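Local coordinates for uncharacterized protein (Enterococcus faecalis, PDB 4OBI), which is of unknown function but binds a zinc ion through a NusG domain II-like beta domain, probably carried on a membrane-anchored protein, at residues 44-57 and 60-74. Sequence-based numbering, arbitrary orientation.
With ZN (zinc ion), chain C.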
loop_
_atom_site.group_PDB
_atom_site.type_symbol
_atom_site.label_atom_id
_atom_site.label_comp_id
_atom_site.label_asym_id
_atom_site.label_seq_id
_atom_site.Cartn_x
_atom_site.Cartn_y
_atom_site.Cartn_z
ATOM N N GLY A 44 16.046 6.970 -4.678
ATOM C CA GLY A 44 16.319 5.646 -4.121
ATOM C C GLY A 44 15.345 5.208 -3.043
ATOM O O GLY A 44 15.301 4.037 -2.689
ATOM N N ASP A 45 14.562 6.142 -2.515
ATOM C CA ASP A 45 13.530 5.788 -1.549
ATOM C C ASP A 45 12.555 4.831 -2.209
ATOM O O ASP A 45 12.143 5.060 -3.343
ATOM C CB ASP A 45 12.802 7.031 -1.055
ATOM C CG ASP A 45 13.654 7.866 -0.119
ATOM O OD1 ASP A 45 14.816 7.485 0.167
ATOM O OD2 ASP A 45 13.154 8.906 0.341
ATOM N N TYR A 46 12.226 3.738 -1.520
ATOM C CA TYR A 46 11.317 2.755 -2.078
ATOM C C TYR A 46 10.443 2.086 -1.034
ATOM O O TYR A 46 10.776 2.044 0.156
ATOM C CB TYR A 46 12.078 1.696 -2.886
ATOM C CG TYR A 46 12.675 0.576 -2.072
ATOM C CD1 TYR A 46 13.921 0.718 -1.488
ATOM C CD2 TYR A 46 12.004 -0.628 -1.904
ATOM C CE1 TYR A 46 14.484 -0.307 -0.742
ATOM C CE2 TYR A 46 12.551 -1.660 -1.156
ATOM C CZ TYR A 46 13.792 -1.492 -0.571
ATOM O OH TYR A 46 14.360 -2.510 0.173
ATOM N N ASN A 47 9.304 1.596 -1.511
ATOM C CA ASN A 47 8.372 0.804 -0.740
ATOM C C ASN A 47 7.836 -0.249 -1.674
ATOM O O ASN A 47 7.399 0.065 -2.788
ATOM C CB ASN A 47 7.201 1.636 -0.244
ATOM C CG ASN A 47 7.639 2.824 0.566
ATOM O OD1 ASN A 47 8.109 3.812 0.019
ATOM N ND2 ASN A 47 7.480 2.738 1.876
ATOM N N LEU A 48 7.886 -1.495 -1.230
ATOM C CA LEU A 48 7.399 -2.605 -2.027
ATOM C C LEU A 48 6.018 -3.014 -1.537
ATOM O O LEU A 48 5.864 -3.487 -0.414
ATOM C CB LEU A 48 8.371 -3.778 -1.951
ATOM C CG LEU A 48 8.032 -4.963 -2.848
ATOM C CD1 LEU A 48 8.115 -4.572 -4.317
ATOM C CD2 LEU A 48 8.967 -6.120 -2.539
ATOM N N ILE A 49 5.018 -2.823 -2.395
ATOM C CA ILE A 49 3.640 -3.173 -2.078
ATOM C C ILE A 49 3.411 -4.642 -2.454
ATOM O O ILE A 49 3.893 -5.123 -3.493
ATOM C CB ILE A 49 2.634 -2.240 -2.807
ATOM C CG1 ILE A 49 2.582 -0.846 -2.152
ATOM C CG2 ILE A 49 1.233 -2.817 -2.800
ATOM C CD1 ILE A 49 3.873 -0.075 -2.147
ATOM N N GLU A 50 2.692 -5.357 -1.595
ATOM C CA GLU A 50 2.302 -6.733 -1.874
ATOM C C GLU A 50 0.794 -6.850 -1.747
ATOM O O GLU A 50 0.233 -6.528 -0.708
ATOM C CB GLU A 50 2.975 -7.687 -0.900
ATOM C CG GLU A 50 2.773 -9.158 -1.237
ATOM C CD GLU A 50 3.360 -10.081 -0.192
ATOM O OE1 GLU A 50 3.922 -9.587 0.801
ATOM O OE2 GLU A 50 3.255 -11.312 -0.356
ATOM N N VAL A 51 0.150 -7.304 -2.815
ATOM C CA VAL A 51 -1.264 -7.606 -2.792
ATOM C C VAL A 51 -1.415 -9.124 -2.767
ATOM O O VAL A 51 -0.793 -9.826 -3.551
ATOM C CB VAL A 51 -1.991 -7.029 -4.017
ATOM C CG1 VAL A 51 -3.453 -7.465 -4.020
ATOM C CG2 VAL A 51 -1.857 -5.511 -4.048
ATOM N N ASP A 52 -2.219 -9.619 -1.838
ATOM C CA ASP A 52 -2.488 -11.050 -1.724
ATOM C C ASP A 52 -3.997 -11.253 -1.661
ATOM O O ASP A 52 -4.592 -11.244 -0.588
ATOM C CB ASP A 52 -1.807 -11.616 -0.473
ATOM C CG ASP A 52 -2.053 -13.106 -0.288
ATOM O OD1 ASP A 52 -2.053 -13.856 -1.290
ATOM O OD2 ASP A 52 -2.244 -13.526 0.871
ATOM N N GLY A 53 -4.614 -11.435 -2.824
ATOM C CA GLY A 53 -6.065 -11.541 -2.908
ATOM C C GLY A 53 -6.775 -10.269 -2.466
ATOM O O GLY A 53 -6.800 -9.276 -3.187
ATOM N N ASP A 54 -7.356 -10.306 -1.271
ATOM C CA ASP A 54 -8.163 -9.197 -0.773
ATOM C C ASP A 54 -7.451 -8.386 0.306
ATOM O O ASP A 54 -8.075 -7.582 0.989
ATOM C CB ASP A 54 -9.500 -9.712 -0.243
ATOM C CG ASP A 54 -9.343 -10.700 0.903
ATOM O OD1 ASP A 54 -8.206 -10.947 1.362
ATOM O OD2 ASP A 54 -10.366 -11.232 1.351
ATOM N N ARG A 55 -6.144 -8.586 0.450
ATOM C CA ARG A 55 -5.376 -7.846 1.442
ATOM C C ARG A 55 -4.114 -7.259 0.822
ATOM O O ARG A 55 -3.623 -7.725 -0.204
ATOM C CB ARG A 55 -5.048 -8.717 2.661
ATOM C CG ARG A 55 -4.297 -9.990 2.356
ATOM C CD ARG A 55 -4.098 -10.815 3.617
ATOM N NE ARG A 55 -3.149 -11.902 3.391
ATOM C CZ ARG A 55 -2.472 -12.526 4.351
ATOM N NH1 ARG A 55 -2.622 -12.186 5.631
ATOM N NH2 ARG A 55 -1.638 -13.504 4.025
ATOM N N ILE A 56 -3.608 -6.220 1.457
ATOM C CA ILE A 56 -2.488 -5.474 0.929
ATOM C C ILE A 56 -1.562 -5.027 2.055
ATOM O O ILE A 56 -2.013 -4.743 3.165
ATOM C CB ILE A 56 -2.984 -4.258 0.112
ATOM C CG1 ILE A 56 -1.820 -3.579 -0.613
ATOM C CG2 ILE A 56 -3.744 -3.272 0.987
ATOM C CD1 ILE A 56 -2.257 -2.609 -1.693
ATOM N N ARG A 57 -0.268 -4.988 1.762
ATOM C CA ARG A 57 0.721 -4.473 2.714
ATOM C C ARG A 57 1.908 -3.869 2.000
ATOM O O ARG A 57 2.054 -4.009 0.785
ATOM C CB ARG A 57 1.208 -5.597 3.635
ATOM C CG ARG A 57 2.044 -6.675 2.948
ATOM C CD ARG A 57 2.697 -7.614 3.954
ATOM N NE ARG A 57 3.417 -8.702 3.299
ATOM C CZ ARG A 57 3.984 -9.725 3.939
ATOM N NH1 ARG A 57 3.943 -9.797 5.266
ATOM N NH2 ARG A 57 4.596 -10.685 3.248
ATOM N N GLU A 60 8.307 -4.457 2.146
ATOM C CA GLU A 60 9.697 -4.093 2.277
ATOM C C GLU A 60 9.820 -2.605 1.981
ATOM O O GLU A 60 9.055 -2.070 1.171
ATOM C CB GLU A 60 10.531 -4.925 1.287
ATOM C CG GLU A 60 12.033 -4.714 1.347
ATOM C CD GLU A 60 12.778 -5.499 0.276
ATOM O OE1 GLU A 60 12.412 -6.666 0.018
ATOM O OE2 GLU A 60 13.745 -4.950 -0.300
ATOM N N ALA A 61 10.768 -1.938 2.636
ATOM C CA ALA A 61 11.030 -0.513 2.407
ATOM C C ALA A 61 12.402 -0.121 2.946
ATOM O O ALA A 61 13.017 -0.900 3.673
ATOM C CB ALA A 61 9.952 0.331 3.067
ATOM N N ASN A 62 12.879 1.075 2.597
ATOM C CA ASN A 62 14.169 1.581 3.112
ATOM C C ASN A 62 14.062 2.927 3.823
ATOM O O ASN A 62 15.032 3.677 3.894
ATOM C CB ASN A 62 15.220 1.665 2.009
ATOM C CG ASN A 62 14.856 2.658 0.923
ATOM O OD1 ASN A 62 13.758 3.223 0.906
ATOM N ND2 ASN A 62 15.779 2.867 -0.002
ATOM N N CYS A 63 12.879 3.218 4.357
ATOM C CA CYS A 63 12.715 4.345 5.257
ATOM C C CYS A 63 13.416 4.033 6.579
ATOM O O CYS A 63 13.792 2.896 6.841
ATOM C CB CYS A 63 11.243 4.621 5.502
ATOM S SG CYS A 63 10.356 3.187 6.135
ATOM N N ALA A 64 13.582 5.053 7.412
ATOM C CA ALA A 64 14.383 4.920 8.631
ATOM C C ALA A 64 13.726 4.121 9.760
ATOM O O ALA A 64 14.428 3.619 10.629
ATOM C CB ALA A 64 14.782 6.294 9.137
ATOM N N ASP A 65 12.396 4.009 9.770
ATOM C CA ASP A 65 11.701 3.339 10.884
ATOM C C ASP A 65 10.896 2.099 10.502
ATOM O O ASP A 65 10.422 1.374 11.381
ATOM C CB ASP A 65 10.811 4.333 11.635
ATOM C CG ASP A 65 9.770 5.002 10.740
ATOM O OD1 ASP A 65 9.430 4.455 9.670
ATOM O OD2 ASP A 65 9.286 6.095 11.120
ATOM N N LEU A 66 10.730 1.857 9.202
ATOM C CA LEU A 66 9.956 0.708 8.689
ATOM C C LEU A 66 8.560 0.583 9.305
ATOM O O LEU A 66 7.996 -0.505 9.380
ATOM C CB LEU A 66 10.746 -0.588 8.843
ATOM C CG LEU A 66 12.126 -0.661 8.186
ATOM C CD1 LEU A 66 12.771 -2.019 8.421
ATOM C CD2 LEU A 66 12.027 -0.358 6.694
ATOM N N VAL A 67 7.975 1.709 9.708
ATOM C CA VAL A 67 6.676 1.678 10.402
ATOM C C VAL A 67 5.585 1.055 9.512
ATOM O O VAL A 67 4.777 0.230 9.972
ATOM C CB VAL A 67 6.293 3.093 10.901
ATOM C CG1 VAL A 67 4.795 3.229 11.147
ATOM C CG2 VAL A 67 7.050 3.401 12.181
ATOM N N ASP A 68 5.593 1.420 8.235
ATOM C CA ASP A 68 4.632 0.878 7.262
ATOM C C ASP A 68 4.809 -0.624 7.062
ATOM O O ASP A 68 3.829 -1.360 6.998
ATOM C CB ASP A 68 4.675 1.634 5.923
ATOM C CG ASP A 68 6.075 1.800 5.377
ATOM O OD1 ASP A 68 6.965 2.239 6.137
ATOM O OD2 ASP A 68 6.285 1.505 4.186
ATOM N N VAL A 69 6.054 -1.086 6.992
ATOM C CA VAL A 69 6.336 -2.525 6.950
ATOM C C VAL A 69 5.817 -3.231 8.213
ATOM O O VAL A 69 5.195 -4.305 8.139
ATOM C CB VAL A 69 7.852 -2.788 6.761
ATOM C CG1 VAL A 69 8.181 -4.268 6.862
ATOM C CG2 VAL A 69 8.320 -2.259 5.419
ATOM N N ARG A 70 6.066 -2.630 9.373
ATOM C CA ARG A 70 5.716 -3.263 10.643
ATOM C C ARG A 70 4.198 -3.312 10.873
ATOM O O ARG A 70 3.713 -4.188 11.581
ATOM C CB ARG A 70 6.424 -2.553 11.795
ATOM C CG ARG A 70 7.939 -2.749 11.766
ATOM C CD ARG A 70 8.659 -1.566 12.380
ATOM N NE ARG A 70 8.273 -1.391 13.775
ATOM C CZ ARG A 70 8.500 -0.295 14.488
ATOM N NH1 ARG A 70 9.115 0.756 13.949
ATOM N NH2 ARG A 70 8.098 -0.244 15.748
ATOM N N ARG A 71 3.471 -2.379 10.257
ATOM C CA ARG A 71 2.001 -2.339 10.291
ATOM C C ARG A 71 1.353 -3.593 9.686
ATOM O O ARG A 71 0.321 -4.048 10.171
ATOM C CB ARG A 71 1.519 -1.065 9.572
ATOM C CG ARG A 71 0.011 -0.946 9.357
ATOM C CD ARG A 71 -0.684 -0.367 10.573
ATOM N NE ARG A 71 -2.081 -0.054 10.275
ATOM C CZ ARG A 71 -3.079 -0.933 10.296
ATOM N NH1 ARG A 71 -2.859 -2.217 10.596
ATOM N NH2 ARG A 71 -4.314 -0.524 10.018
ATOM N N GLY A 72 1.957 -4.154 8.640
ATOM C CA GLY A 72 1.443 -5.364 8.018
ATOM C C GLY A 72 0.176 -5.142 7.206
ATOM O O GLY A 72 -0.065 -4.044 6.712
ATOM N N TRP A 73 -0.645 -6.189 7.115
ATOM C CA TRP A 73 -1.763 -6.238 6.177
ATOM C C TRP A 73 -2.953 -5.389 6.604
ATOM O O TRP A 73 -3.253 -5.287 7.787
ATOM C CB TRP A 73 -2.272 -7.676 6.034
ATOM C CG TRP A 73 -1.276 -8.699 5.566
ATOM C CD1 TRP A 73 -0.608 -9.596 6.342
ATOM C CD2 TRP A 73 -0.880 -8.963 4.215
ATOM N NE1 TRP A 73 0.190 -10.405 5.558
ATOM C CE2 TRP A 73 0.037 -10.036 4.248
ATOM C CE3 TRP A 73 -1.207 -8.390 2.978
ATOM C CZ2 TRP A 73 0.635 -10.549 3.092
ATOM C CZ3 TRP A 73 -0.617 -8.900 1.828
ATOM C CH2 TRP A 73 0.298 -9.969 1.895
ATOM N N ILE A 74 -3.640 -4.800 5.627
ATOM C CA ILE A 74 -4.981 -4.248 5.844
ATOM C C ILE A 74 -5.880 -4.753 4.723
ATOM O O ILE A 74 -5.399 -5.181 3.672
ATOM C CB ILE A 74 -5.043 -2.697 5.895
ATOM C CG1 ILE A 74 -4.638 -2.046 4.562
ATOM C CG2 ILE A 74 -4.195 -2.148 7.041
ATOM C CD1 ILE A 74 -4.813 -0.539 4.572
HETATM ZN ZN ZN C . 8.194 3.825 5.903
HETATM O O HOH W 1 14.438 6.282 2.840
HETATM O O HOH W 2 7.773 4.603 7.673
#
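G44 and Y46 share one side chain, the amide of N62: ND2 of N62 donates to O of G44 (3.0 Å), while its OD1 accepts from N of Y46 (2.9 Å). Both ends of the amide are thus used, which fixes its flip. A61 CA and N62 N lie over one face of the Y46 ring, offset toward its rim, and the Y46 OH reaches E60 OE2 at 2.6 Å, on the lone pair turned away from the other carboxylate oxygen. N47 sends its ND2 to D68 OD2 (2.9 Å, a bent bond of 132°), and its OD1 is taken by H87. Because the other D68 oxygen, OD1, binds zinc, N47 is a second-shell residue that probably helps orient this metal ligand. L48 N then closes onto E60 O. E50 OE1 takes NE and NH2 of R57, its OE2 being hydrogen-bonded to H34 NE2; D52 OD2 likewise takes NE and NH2 of R55. Each acceptor lies in the guanidinium plane, which probably limits rotation of the group and helps keep it parallel to the W73 ring. R55, with CG placed between its backbone N and carbonyl carbon (chi1 57°), lays its guanidinium flat on one face of W73, planes 11° apart and CZ 3.7 Å from the centroid of the five-membered ring, a cation-pi stack. I56 exchanges two backbone bonds with I74, a single antiparallel bridge. R57 covers the opposite face of W73, CD 3.6 Å from the six-membered-ring centroid in a CH-pi contact. The segments thus join the 46-52/55-61 beta hairpin to a zinc site in which C63, D68, C84 and a water ligate the metal, within a NusG domain II-like beta fold.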